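PDB 3IR4: glutaredoxin 2 from Salmonella enterica subsp. enterica serovar Typhimurium, which probably catalyses glutathione-dependent thiol-disulfide exchange, as glutaredoxins do, and binds glutathione beside a GST-like helical domain. Local coordinates for residues 193-196 and 197-201; 121-124 and 125-129; 20-24 and 25-29; 90-93 and 94-98; 211-214 and 215-218. All coordinates share one frame; numbering follows the deposited sequence. Where two conformers were deposited one is given.

Contact 1 of 5, residues 193-196 and 197-201; sequences WPTK and VADYR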
# COMPACT_ATOMS: atom_id res chain seq x y z
N TRP A 193 -11.93 0.98 -14.36
CA TRP A 193 -10.55 1.43 -14.45
C TRP A 193 -10.24 2.05 -15.79
O TRP A 193 -10.24 1.35 -16.80
CB TRP A 193 -9.61 0.24 -14.21
CG TRP A 193 -9.62 -0.29 -12.82
CD1 TRP A 193 -10.45 -1.25 -12.31
CD2 TRP A 193 -8.74 0.08 -11.75
NE1 TRP A 193 -10.12 -1.51 -11.03
CE2 TRP A 193 -9.09 -0.69 -10.64
CE3 TRP A 193 -7.66 0.95 -11.66
CZ2 TRP A 193 -8.40 -0.63 -9.45
CZ3 TRP A 193 -7.00 1.04 -10.48
CH2 TRP A 193 -7.36 0.26 -9.38
N PRO A 194 -9.91 3.34 -15.81
CA PRO A 194 -9.52 3.95 -17.08
C PRO A 194 -8.21 3.35 -17.58
O PRO A 194 -7.43 2.83 -16.80
CB PRO A 194 -9.37 5.44 -16.71
CG PRO A 194 -10.22 5.62 -15.53
CD PRO A 194 -10.01 4.36 -14.75
N THR A 195 -7.99 3.45 -18.88
CA THR A 195 -6.84 2.81 -19.57
C THR A 195 -5.49 3.15 -18.96
O THR A 195 -4.70 2.25 -18.67
CB THR A 195 -6.83 3.19 -21.04
OG1 THR A 195 -8.04 2.73 -21.61
CG2 THR A 195 -5.60 2.59 -21.78
N LYS A 196 -5.20 4.44 -18.79
CA LYS A 196 -3.87 4.82 -18.31
C LYS A 196 -3.69 4.39 -16.85
O LYS A 196 -2.58 4.03 -16.44
CB LYS A 196 -3.61 6.32 -18.45
CG LYS A 196 -3.57 6.75 -19.90
CD LYS A 196 -3.48 8.22 -20.12
CE LYS A 196 -3.72 8.57 -21.59
NZ LYS A 196 -3.54 10.00 -21.76
N VAL A 197 -4.76 4.45 -16.05
CA VAL A 197 -4.68 4.03 -14.67
C VAL A 197 -4.39 2.54 -14.62
O VAL A 197 -3.53 2.10 -13.87
CB VAL A 197 -5.95 4.39 -13.89
CG1 VAL A 197 -5.77 3.96 -12.43
CG2 VAL A 197 -6.30 5.87 -14.00
N ALA A 198 -5.13 1.77 -15.40
CA ALA A 198 -4.93 0.31 -15.45
C ALA A 198 -3.54 -0.05 -15.91
O ALA A 198 -2.90 -0.96 -15.36
CB ALA A 198 -5.96 -0.36 -16.36
N ASP A 199 -3.04 0.65 -16.93
CA ASP A 199 -1.68 0.37 -17.44
C ASP A 199 -0.60 0.67 -16.41
O ASP A 199 0.38 -0.04 -16.30
CB ASP A 199 -1.40 1.18 -18.69
CG ASP A 199 -2.14 0.72 -19.90
OD1 ASP A 199 -2.74 -0.37 -19.89
OD2 ASP A 199 -2.04 1.43 -20.93
N TYR A 200 -0.78 1.77 -15.70
CA TYR A 200 0.16 2.16 -14.63
C TYR A 200 0.10 1.11 -13.51
O TYR A 200 1.13 0.63 -13.03
CB TYR A 200 -0.22 3.56 -14.13
CG TYR A 200 0.58 4.02 -12.94
CD1 TYR A 200 0.16 3.75 -11.64
CD2 TYR A 200 1.77 4.68 -13.11
CE1 TYR A 200 0.88 4.17 -10.56
CE2 TYR A 200 2.51 5.11 -12.02
CZ TYR A 200 2.08 4.82 -10.75
OH TYR A 200 2.78 5.22 -9.64
N ARG A 201 -1.09 0.79 -13.05
CA ARG A 201 -1.29 -0.21 -12.02
C ARG A 201 -0.61 -1.52 -12.39
O ARG A 201 0.13 -2.10 -11.60
CB ARG A 201 -2.78 -0.44 -11.87
CG ARG A 201 -3.24 -1.58 -10.97
CD ARG A 201 -4.66 -1.99 -11.29
NE ARG A 201 -4.72 -2.66 -12.58
CZ ARG A 201 -5.81 -2.73 -13.34
NH1 ARG A 201 -6.95 -2.19 -12.93
NH2 ARG A 201 -5.77 -3.35 -14.50
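Ala198 N donates to Pro194 O over 2.9 Å in a nearly straight bond (168° at the hydrogen), opening the first turn of helix 195-208 in the GST-like C-terminal domain. Pro194 occupies the N-cap position: its carbonyl accepts this first bond, and its ring-fixed phi limits the freedom of the entry. The spacing is then repeated by Asp199 N to Thr195 O and by Tyr200 N to Lys196 O, while Asp158 of helix 143-160 accepts weak hydrogen bonds from the amides of Lys196 and Val197, which lie too early for partners one turn back in the helix.

Just ahead of the helix, Trp193 offers a broad face to Arg201. A bend about the CG-CD bond of Arg201 (chi3 70°) brings its guanidinium over the indole, the two planes 71° apart, so that an N-H edge meets the pi cloud. This is a cation-pi contact, with Arg201 CZ 4.6 Å from the centroid of the five-membered ring of Trp193. Arg201 CD makes a CH-pi contact over the six-membered ring, its centroid 4.1 Å away. Arginine can do both because an aliphatic chain carries its flat cation. At the indole's edge, the branched Val197 places CG1 3.6 Å from Trp193 CE3.

Contact 2 of 5, residues 121-124 and 125-129; sequences ARQY and FIRKK. With GSH (glutathione), chain B.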
# COMPACT_ATOMS: atom_id res chain seq x y z
N ALA A 121 -6.69 -12.59 15.26
CA ALA A 121 -6.11 -11.46 14.55
C ALA A 121 -7.13 -10.73 13.70
O ALA A 121 -7.17 -9.51 13.67
CB ALA A 121 -4.96 -11.91 13.69
N ARG A 122 -8.02 -11.48 13.06
CA ARG A 122 -9.05 -10.89 12.23
C ARG A 122 -10.04 -10.10 13.11
O ARG A 122 -10.40 -8.98 12.77
CB ARG A 122 -9.75 -11.94 11.41
CG ARG A 122 -10.64 -11.36 10.36
CD ARG A 122 -11.27 -12.44 9.46
NE ARG A 122 -10.29 -13.26 8.75
CZ ARG A 122 -9.72 -12.92 7.60
NH1 ARG A 122 -10.04 -11.79 6.97
NH2 ARG A 122 -8.83 -13.73 7.05
N GLN A 123 -10.44 -10.68 14.24
CA GLN A 123 -11.36 -9.99 15.14
C GLN A 123 -10.75 -8.70 15.67
O GLN A 123 -11.43 -7.67 15.82
CB GLN A 123 -11.79 -10.89 16.29
CG GLN A 123 -12.75 -10.18 17.25
CD GLN A 123 -13.08 -11.03 18.44
OE1 GLN A 123 -12.58 -10.80 19.53
NE2 GLN A 123 -13.87 -12.05 18.22
N TYR A 124 -9.46 -8.77 16.03
CA TYR A 124 -8.72 -7.60 16.53
C TYR A 124 -8.82 -6.43 15.54
O TYR A 124 -9.11 -5.30 15.91
CB TYR A 124 -7.26 -7.98 16.75
CG TYR A 124 -6.38 -6.85 17.17
CD1 TYR A 124 -5.72 -6.08 16.22
CD2 TYR A 124 -6.12 -6.59 18.49
CE1 TYR A 124 -4.88 -5.05 16.57
CE2 TYR A 124 -5.30 -5.53 18.86
CZ TYR A 124 -4.68 -4.76 17.88
OH TYR A 124 -3.81 -3.72 18.16
N PHE A 125 -8.61 -6.73 14.27
CA PHE A 125 -8.70 -5.72 13.21
C PHE A 125 -10.10 -5.14 13.09
O PHE A 125 -10.28 -3.91 13.06
CB PHE A 125 -8.26 -6.35 11.88
CG PHE A 125 -8.30 -5.40 10.71
CD1 PHE A 125 -7.26 -4.50 10.49
CD2 PHE A 125 -9.37 -5.39 9.82
CE1 PHE A 125 -7.27 -3.67 9.41
CE2 PHE A 125 -9.39 -4.53 8.74
CZ PHE A 125 -8.34 -3.66 8.54
N ILE A 126 -11.10 -6.01 13.03
CA ILE A 126 -12.46 -5.56 12.87
C ILE A 126 -12.86 -4.62 14.02
O ILE A 126 -13.44 -3.55 13.82
CB ILE A 126 -13.41 -6.79 12.83
CG1 ILE A 126 -13.19 -7.63 11.56
CG2 ILE A 126 -14.88 -6.35 12.96
CD1 ILE A 126 -13.75 -9.04 11.61
N ARG A 127 -12.59 -5.06 15.23
CA ARG A 127 -12.98 -4.31 16.41
C ARG A 127 -12.34 -2.95 16.41
O ARG A 127 -13.00 -1.94 16.70
CB ARG A 127 -12.66 -5.06 17.70
CG ARG A 127 -13.51 -6.28 17.84
CD ARG A 127 -13.73 -6.69 19.20
NE ARG A 127 -14.87 -7.58 19.28
CZ ARG A 127 -15.11 -8.35 20.33
NH1 ARG A 127 -14.30 -8.31 21.38
NH2 ARG A 127 -16.16 -9.17 20.33
N LYS A 128 -11.05 -2.88 16.12
CA LYS A 128 -10.33 -1.63 16.14
C LYS A 128 -10.85 -0.65 15.09
O LYS A 128 -11.07 0.51 15.38
CB LYS A 128 -8.86 -1.90 15.89
CG LYS A 128 -8.02 -0.65 15.82
CD LYS A 128 -6.64 -0.93 15.38
CE LYS A 128 -5.89 -1.60 16.44
NZ LYS A 128 -4.53 -1.79 15.90
N LYS A 129 -11.06 -1.13 13.87
CA LYS A 129 -11.49 -0.23 12.82
C LYS A 129 -12.93 0.21 13.04
O LYS A 129 -13.26 1.39 12.86
CB LYS A 129 -11.33 -0.87 11.44
CG LYS A 129 -9.88 -1.21 11.10
CD LYS A 129 -8.94 0.01 11.15
CE LYS A 129 -7.54 -0.33 10.76
NZ LYS A 129 -6.65 0.85 10.95
N1 GSH B . 3.96 6.76 9.62
CA1 GSH B . 4.00 5.30 9.46
C1 GSH B . 4.77 4.94 8.22
O11 GSH B . 4.81 5.81 7.30
O12 GSH B . 5.31 3.82 8.15
CB1 GSH B . 2.56 4.79 9.39
CG1 GSH B . 2.51 3.26 9.50
CD1 GSH B . 1.15 2.70 9.82
OE1 GSH B . 0.08 3.53 9.90
N2 GSH B . 1.00 1.41 9.95
CA2 GSH B . -0.20 0.75 10.44
C2 GSH B . 0.04 0.19 11.81
O2 GSH B . 1.23 -0.33 12.10
CB2 GSH B . -0.66 -0.37 9.48
SG2 GSH B . -1.19 0.18 7.82
N3 GSH B . -0.95 0.18 12.67
CA3 GSH B . -0.73 -0.08 14.07
C3 GSH B . -1.46 -1.31 14.45
O31 GSH B . -1.89 -2.07 13.53
O32 GSH B . -1.61 -1.55 15.68
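Both Tyr124 and Lys128 set CG opposite the backbone N (chi1 near 180° in both), which sends the ring and the lysine chain off the same side of helix 119-133. A bend near the far end of the lysine (chi3 -72°) then carries its amine to the phenol, and Lys128 NZ donates to Tyr124 OH at 3.1 Å. The two side chains meet at a slant, Lys128 CE lying 3.6 Å from Tyr124 CE1. The same NZ approaches glutathione, 2.9 Å from O32 of its glycine carboxylate, whereas Tyr124 OH stays 4.0 Å from that oxygen. Lysine suits the spot by its reach and its charge, which should attract the carboxylate; the tyrosine oxygen gives the amine a second partner and would limit how far the amine can move.

One residue earlier on each turn, Gln123 and Arg127 run side by side. The amide lies almost flat on the guanidinium, the planes 19° apart, with Gln123 OE1 3.5 Å from Arg127 NH1 and above the group's centre. This is stacking on a face, and it suits two long polar chains at the surface. Arg122 lends its aliphatic part to Ile126 (CG to CD1 4.1 Å), while its guanidinium reaches the carbonyls of Ala109 and Ser111.

Phe125 turns inward, packing on Leu105 and Phe108 of helix 101-108 and meeting His11 edge-to-face. Ile126 touches Phe136 of helix 136-141, and Tyr124 leans on Lys49 of the thioredoxin-like domain, whose side chain also binds glutathione.

Contact 3 of 5, residues 20-24 and 25-29; sequences MIFGL and KNIPV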
# COMPACT_ATOMS: atom_id res chain seq x y z
N MSE A 20 8.30 -1.30 -2.30
CA MSE A 20 8.45 -0.90 -3.70
C MSE A 20 9.87 -0.75 -4.21
O MSE A 20 10.17 -1.20 -5.29
CB MSE A 20 7.66 0.38 -4.00
CG MSE A 20 6.16 0.18 -3.96
SE MSE A 20 5.18 1.83 -4.15
CE MSE A 20 5.54 2.19 -6.01
N ILE A 21 10.74 -0.08 -3.45
CA ILE A 21 12.10 0.16 -3.95
C ILE A 21 12.85 -1.15 -4.08
O ILE A 21 13.68 -1.30 -4.99
CB ILE A 21 12.89 1.20 -3.11
CG1 ILE A 21 12.23 2.59 -3.19
CG2 ILE A 21 14.38 1.28 -3.56
CD1 ILE A 21 12.24 3.24 -4.52
N PHE A 22 12.62 -2.10 -3.17
CA PHE A 22 13.27 -3.39 -3.29
C PHE A 22 12.97 -4.01 -4.66
O PHE A 22 13.82 -4.56 -5.34
CB PHE A 22 12.86 -4.34 -2.17
CG PHE A 22 13.42 -3.98 -0.84
CD1 PHE A 22 14.71 -4.34 -0.48
CD2 PHE A 22 12.66 -3.26 0.08
CE1 PHE A 22 15.22 -4.02 0.76
CE2 PHE A 22 13.19 -2.93 1.32
CZ PHE A 22 14.48 -3.33 1.66
N GLY A 23 11.70 -3.96 -5.06
CA GLY A 23 11.32 -4.50 -6.33
C GLY A 23 11.88 -3.75 -7.50
O GLY A 23 12.43 -4.33 -8.44
N LEU A 24 11.75 -2.44 -7.46
CA LEU A 24 12.19 -1.61 -8.58
C LEU A 24 13.70 -1.70 -8.84
O LEU A 24 14.12 -1.57 -9.98
CB LEU A 24 11.81 -0.13 -8.37
CG LEU A 24 10.31 0.12 -8.35
CD1 LEU A 24 9.95 1.51 -7.81
CD2 LEU A 24 9.71 -0.09 -9.73
N LYS A 25 14.48 -1.87 -7.78
CA LYS A 25 15.93 -1.95 -7.86
C LYS A 25 16.46 -3.38 -7.83
O LYS A 25 17.67 -3.58 -7.86
CB LYS A 25 16.59 -1.14 -6.74
CG LYS A 25 16.20 0.34 -6.78
CD LYS A 25 17.06 1.20 -5.87
CE LYS A 25 18.39 1.59 -6.48
NZ LYS A 25 19.26 2.34 -5.50
N ASN A 26 15.57 -4.37 -7.74
CA ASN A 26 15.97 -5.78 -7.64
C ASN A 26 16.91 -6.05 -6.47
O ASN A 26 17.89 -6.77 -6.59
CB ASN A 26 16.54 -6.29 -8.98
CG ASN A 26 15.62 -5.97 -10.15
OD1 ASN A 26 14.45 -6.25 -10.11
ND2 ASN A 26 16.14 -5.32 -11.16
N ILE A 27 16.60 -5.44 -5.34
CA ILE A 27 17.36 -5.66 -4.11
C ILE A 27 16.61 -6.73 -3.31
O ILE A 27 15.43 -6.56 -3.04
CB ILE A 27 17.47 -4.37 -3.27
CG1 ILE A 27 18.23 -3.29 -4.04
CG2 ILE A 27 18.11 -4.65 -1.91
CD1 ILE A 27 18.01 -1.90 -3.46
N PRO A 28 17.27 -7.85 -2.96
CA PRO A 28 16.57 -8.87 -2.20
C PRO A 28 16.04 -8.35 -0.87
O PRO A 28 16.70 -7.54 -0.21
CB PRO A 28 17.61 -9.97 -2.04
CG PRO A 28 18.59 -9.76 -3.16
CD PRO A 28 18.61 -8.28 -3.35
N VAL A 29 14.90 -8.91 -0.44
CA VAL A 29 14.34 -8.60 0.86
C VAL A 29 13.56 -9.80 1.37
O VAL A 29 12.90 -10.47 0.58
CB VAL A 29 13.44 -7.34 0.84
CG1 VAL A 29 12.26 -7.50 -0.09
CG2 VAL A 29 13.02 -6.94 2.28
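Three backbone hydrogen bonds tie the end of helix 13-25 to the chain that leaves it. Lys25 N reaches Ile21 O at 3.0 Å, a last bond of regular helical spacing. Two others then turn back into the final turn: Ile27 N donates to Phe22 O at 2.9 Å, in the carbonyl plane and on a lone pair, while Asn26 N sits above the plane of the Gly23 carbonyl, 3.2 Å from its O. Asn26 takes a positive phi of 55°, a conformation that asparagine tolerates better than most residues with a side chain.

The apolar contacts gather around Phe22. Val29 lies over one face of the ring and makes a CH-pi contact, its CB 3.8 Å from the centroid. With CG1 lodged between the backbone N and the carbonyl carbon (chi1 61°), its two methyls spread across that face, CG1 toward Phe22 CG and CG2 toward CZ. Ile27 O meets the ring's edge in its plane, where the slightly positive C-H groups face outward, and Ile27 CG2 adds a contact of 3.7 Å to Phe22 CD1. The aromatic ring thus fills the inside of the turn.

Lys25 plays two parts. Its aliphatic chain lies alongside Ile21, CD 3.5 Å from CG2, before the amine goes on to a salt bridge with Asp76 and to the carbonyls of Asp73 and Lys78.

The helix end is a Schellman motif, and it forms the turn in the beta-alpha-beta crossover of the thioredoxin fold, in which helix 13-25 links the parallel strands 5-8 and 30-33.

Contact 4 of 5, residues 90-93 and 94-98; sequences EEWL and RKVNG
Arg94 N bonds to Glu90 O at 3.0 Å, the first of four successive hydrogen bonds that wind 90-93 onto 94-98 in regular alpha-helical spacing. Lys95 N to Glu91 O and Val96 N to Trp92 O follow, the latter close to straight (170° at the hydrogen), and Asn97 N reaches Leu93 O at 2.8 Å. Gly98 N makes weak bonds to the carbonyls of Arg94 and Lys95.

Trp92 receives a partner from the next turn. Val96 CG2 sits over its six-membered ring in a CH-pi contact, 3.6 Å from the centroid and hardly off the normal. That methyl stands beside the backbone N and opposite the carbonyl carbon, which points it back along the helix toward the indole. A branched residue suits the place because one methyl can serve the ring while the rest of the side chain packs elsewhere. Lys95 approaches too: bends at chi3 and chi4 fold its chain back, leaving NZ 4.5 Å from the centroid of the five-membered ring, an off-centre cation-pi contact.

Asp153 of helix 143-160 binds both groups, its carboxylate forming a salt bridge with Lys95 and its carbonyl accepting from Trp92 NE1. The indole nitrogen is thereby satisfied within a buried setting.

Leu93 and Val96 lie against Leu181 of helix 173-185, so the arrangement is that of an amphipathic helix in the GST-like bundle, its indole wedged between helices.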
# COMPACT_ATOMS: atom_id res chain seq x y z
N GLU A 90 -0.80 15.00 -5.13
CA GLU A 90 -0.90 15.07 -3.69
C GLU A 90 -2.36 15.42 -3.31
O GLU A 90 -2.92 14.83 -2.40
CB GLU A 90 0.09 16.08 -3.13
CG GLU A 90 0.07 16.24 -1.62
CD GLU A 90 1.01 17.34 -1.15
OE1 GLU A 90 0.85 18.50 -1.62
OE2 GLU A 90 1.89 17.06 -0.32
N GLU A 91 -2.95 16.35 -4.03
CA GLU A 91 -4.32 16.79 -3.75
C GLU A 91 -5.33 15.68 -4.04
O GLU A 91 -6.24 15.43 -3.24
CB GLU A 91 -4.62 18.03 -4.58
CG GLU A 91 -6.05 18.54 -4.61
CD GLU A 91 -6.23 19.75 -5.57
OE1 GLU A 91 -6.10 19.62 -6.82
OE2 GLU A 91 -6.52 20.85 -5.06
N TRP A 92 -5.14 14.98 -5.15
CA TRP A 92 -6.03 13.90 -5.54
C TRP A 92 -5.97 12.80 -4.49
O TRP A 92 -7.00 12.27 -4.07
CB TRP A 92 -5.63 13.38 -6.92
CG TRP A 92 -6.58 12.39 -7.50
CD1 TRP A 92 -7.66 12.64 -8.30
CD2 TRP A 92 -6.55 10.98 -7.33
NE1 TRP A 92 -8.30 11.48 -8.62
CE2 TRP A 92 -7.64 10.44 -8.02
CE3 TRP A 92 -5.70 10.12 -6.65
CZ2 TRP A 92 -7.89 9.08 -8.07
CZ3 TRP A 92 -5.96 8.76 -6.68
CH2 TRP A 92 -7.05 8.26 -7.37
N LEU A 93 -4.75 12.42 -4.09
CA LEU A 93 -4.56 11.40 -3.09
C LEU A 93 -5.19 11.78 -1.77
O LEU A 93 -5.81 10.93 -1.13
CB LEU A 93 -3.07 11.11 -2.89
CG LEU A 93 -2.42 10.31 -4.00
CD1 LEU A 93 -0.90 10.31 -3.80
CD2 LEU A 93 -3.00 8.88 -4.01
N ARG A 94 -5.04 13.03 -1.36
CA ARG A 94 -5.61 13.48 -0.10
C ARG A 94 -7.13 13.28 -0.14
O ARG A 94 -7.73 12.71 0.78
CB ARG A 94 -5.30 14.96 0.11
CG ARG A 94 -5.64 15.50 1.49
CD ARG A 94 -5.93 16.99 1.46
NE ARG A 94 -7.15 17.19 0.67
CZ ARG A 94 -8.39 16.91 1.09
NH1 ARG A 94 -8.62 16.45 2.32
NH2 ARG A 94 -9.41 17.10 0.27
N LYS A 95 -7.75 13.69 -1.23
CA LYS A 95 -9.21 13.57 -1.41
C LYS A 95 -9.65 12.11 -1.38
O LYS A 95 -10.52 11.73 -0.61
CB LYS A 95 -9.63 14.25 -2.73
CG LYS A 95 -11.10 14.09 -3.06
CD LYS A 95 -11.56 14.91 -4.26
CE LYS A 95 -10.90 14.46 -5.53
NZ LYS A 95 -11.01 12.99 -5.77
N VAL A 96 -9.01 11.27 -2.19
CA VAL A 96 -9.42 9.87 -2.28
C VAL A 96 -9.15 9.10 -0.98
O VAL A 96 -10.03 8.35 -0.49
CB VAL A 96 -8.80 9.19 -3.51
CG1 VAL A 96 -9.12 7.70 -3.53
CG2 VAL A 96 -9.31 9.88 -4.79
N ASN A 97 -7.95 9.28 -0.40
CA ASN A 97 -7.64 8.62 0.87
C ASN A 97 -8.58 9.05 1.97
O ASN A 97 -8.72 8.34 2.96
CB ASN A 97 -6.18 8.82 1.28
CG ASN A 97 -5.24 7.87 0.55
OD1 ASN A 97 -5.46 6.66 0.49
ND2 ASN A 97 -4.14 8.41 0.04
N GLY A 98 -9.26 10.17 1.81
CA GLY A 98 -10.22 10.63 2.77
C GLY A 98 -11.48 9.79 2.86
O GLY A 98 -12.10 9.79 3.93

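Contact 5 of 5, residues 211-214 and 215-218; sequences NLLS and SMAI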
# COMPACT_ATOMS: atom_id res chain seq x y z
N ASN A 211 2.11 -7.99 -5.79
CA ASN A 211 0.91 -8.50 -6.42
C ASN A 211 -0.28 -7.60 -6.35
O ASN A 211 -0.49 -6.91 -5.38
CB ASN A 211 0.53 -9.84 -5.74
CG ASN A 211 0.03 -9.67 -4.27
OD1 ASN A 211 0.66 -8.98 -3.43
ND2 ASN A 211 -1.04 -10.34 -3.95
N LEU A 212 -1.08 -7.63 -7.41
CA LEU A 212 -2.41 -7.03 -7.36
C LEU A 212 -3.34 -8.06 -6.68
O LEU A 212 -3.01 -9.24 -6.55
CB LEU A 212 -2.91 -6.68 -8.73
CG LEU A 212 -2.04 -5.66 -9.46
CD1 LEU A 212 -2.60 -5.41 -10.84
CD2 LEU A 212 -1.90 -4.36 -8.70
N LEU A 213 -4.50 -7.59 -6.28
CA LEU A 213 -5.45 -8.38 -5.45
C LEU A 213 -6.71 -8.79 -6.17
O LEU A 213 -7.65 -9.29 -5.56
CB LEU A 213 -5.82 -7.55 -4.23
CG LEU A 213 -4.65 -6.98 -3.41
CD1 LEU A 213 -5.16 -6.07 -2.30
CD2 LEU A 213 -3.74 -8.08 -2.86
N SER A 214 -6.70 -8.62 -7.49
CA SER A 214 -7.84 -8.85 -8.34
C SER A 214 -8.39 -10.26 -8.23
O SER A 214 -9.58 -10.48 -8.30
CB SER A 214 -7.41 -8.56 -9.78
OG SER A 214 -6.64 -7.35 -9.86
N SER A 215 -7.51 -11.23 -8.05
CA SER A 215 -7.95 -12.63 -7.97
C SER A 215 -8.84 -12.88 -6.75
O SER A 215 -9.56 -13.89 -6.73
CB SER A 215 -6.80 -13.61 -7.98
OG SER A 215 -6.02 -13.52 -6.81
N MSE A 216 -8.80 -12.01 -5.73
CA MSE A 216 -9.69 -12.18 -4.60
C MSE A 216 -10.60 -10.96 -4.41
O MSE A 216 -11.13 -10.69 -3.34
CB MSE A 216 -8.94 -12.53 -3.35
CG MSE A 216 -8.05 -11.47 -2.81
SE MSE A 216 -7.22 -12.03 -1.12
CE MSE A 216 -6.00 -10.61 -0.98
N ALA A 217 -10.88 -10.24 -5.49
CA ALA A 217 -11.72 -9.05 -5.40
C ALA A 217 -13.12 -9.44 -4.95
O ALA A 217 -13.68 -10.45 -5.39
CB ALA A 217 -11.79 -8.37 -6.74
N ILE A 218 -13.68 -8.58 -4.11
CA ILE A 218 -15.01 -8.77 -3.54
C ILE A 218 -15.75 -7.44 -3.44
O ILE A 218 -15.14 -6.38 -3.58
CB ILE A 218 -14.93 -9.39 -2.12
CG1 ILE A 218 -13.94 -8.65 -1.22
CG2 ILE A 218 -14.55 -10.88 -2.21
CD1 ILE A 218 -14.04 -9.04 0.25
OXT ILE A 218 -16.98 -7.44 -3.26
O HOH W 1 -4.58 -11.05 -8.11
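Met216 N donates to Leu213 O at 3.0 Å, and Ala217 N to Ser214 O at 3.1 Å, each bond spanning three residues as in a 3-10 turn. Both donors stand above the plane of the carbonyl they use, the second by 70°, a mark of how tightly the chain is wound. Water 1 adds a bridge, donating to Leu212 O at 2.9 Å and accepting from Ser215 N at the same distance, filling in for a direct backbone bond.

The side-chain packing is slight. Met216, a selenomethionine here, sets CG between its backbone N and carbonyl carbon (chi1 67°); its extended chain then runs alongside Leu213, bringing CE 3.9 Å from CD2. Leucine suits the buried side, where it also meets Arg183 and Asn184 of helix 173-185, and the long flexible methionine can reach on to Phe113. Small Ala217 fits its CB 3.4 Å from Ser214 O without hindering the turn.

Further on, Ile218 hydrogen-bonds with Leu187 and Ala189. Within this turn the polar links are backbone bonds and one water bridge, with one apolar contact, between the buried Leu213 and Met216, while side chains such as Arg107, at the Ile218 carboxylate, and Thr186, at Leu213 N, tie the tail to the rest of the domain.

In the fold
Contacts 1, 2 and 4 are turns of three separate helices in the GST-like domain, whereas contact 3 ends a helix of the thioredoxin-like domain and contact 5 belongs to the C-terminal tail. None is wholly core: the first four are partly buried, and contact 5 is a surface contact. Contacts 1 and 4 both pair an indole with a cation, over the face in contact 1 and off-centre in contact 4, and lie against helices 143-160 and 173-185. Contact 5 touches contact 1, Leu212 packing on Arg201. Contact 2, on the opposite side of the chain's centre from contacts 1 and 3, alone includes glutathione-pocket residues; its polar side chains include Lys128 at the glutathione carboxylate and an amide-guanidinium stack at the surface.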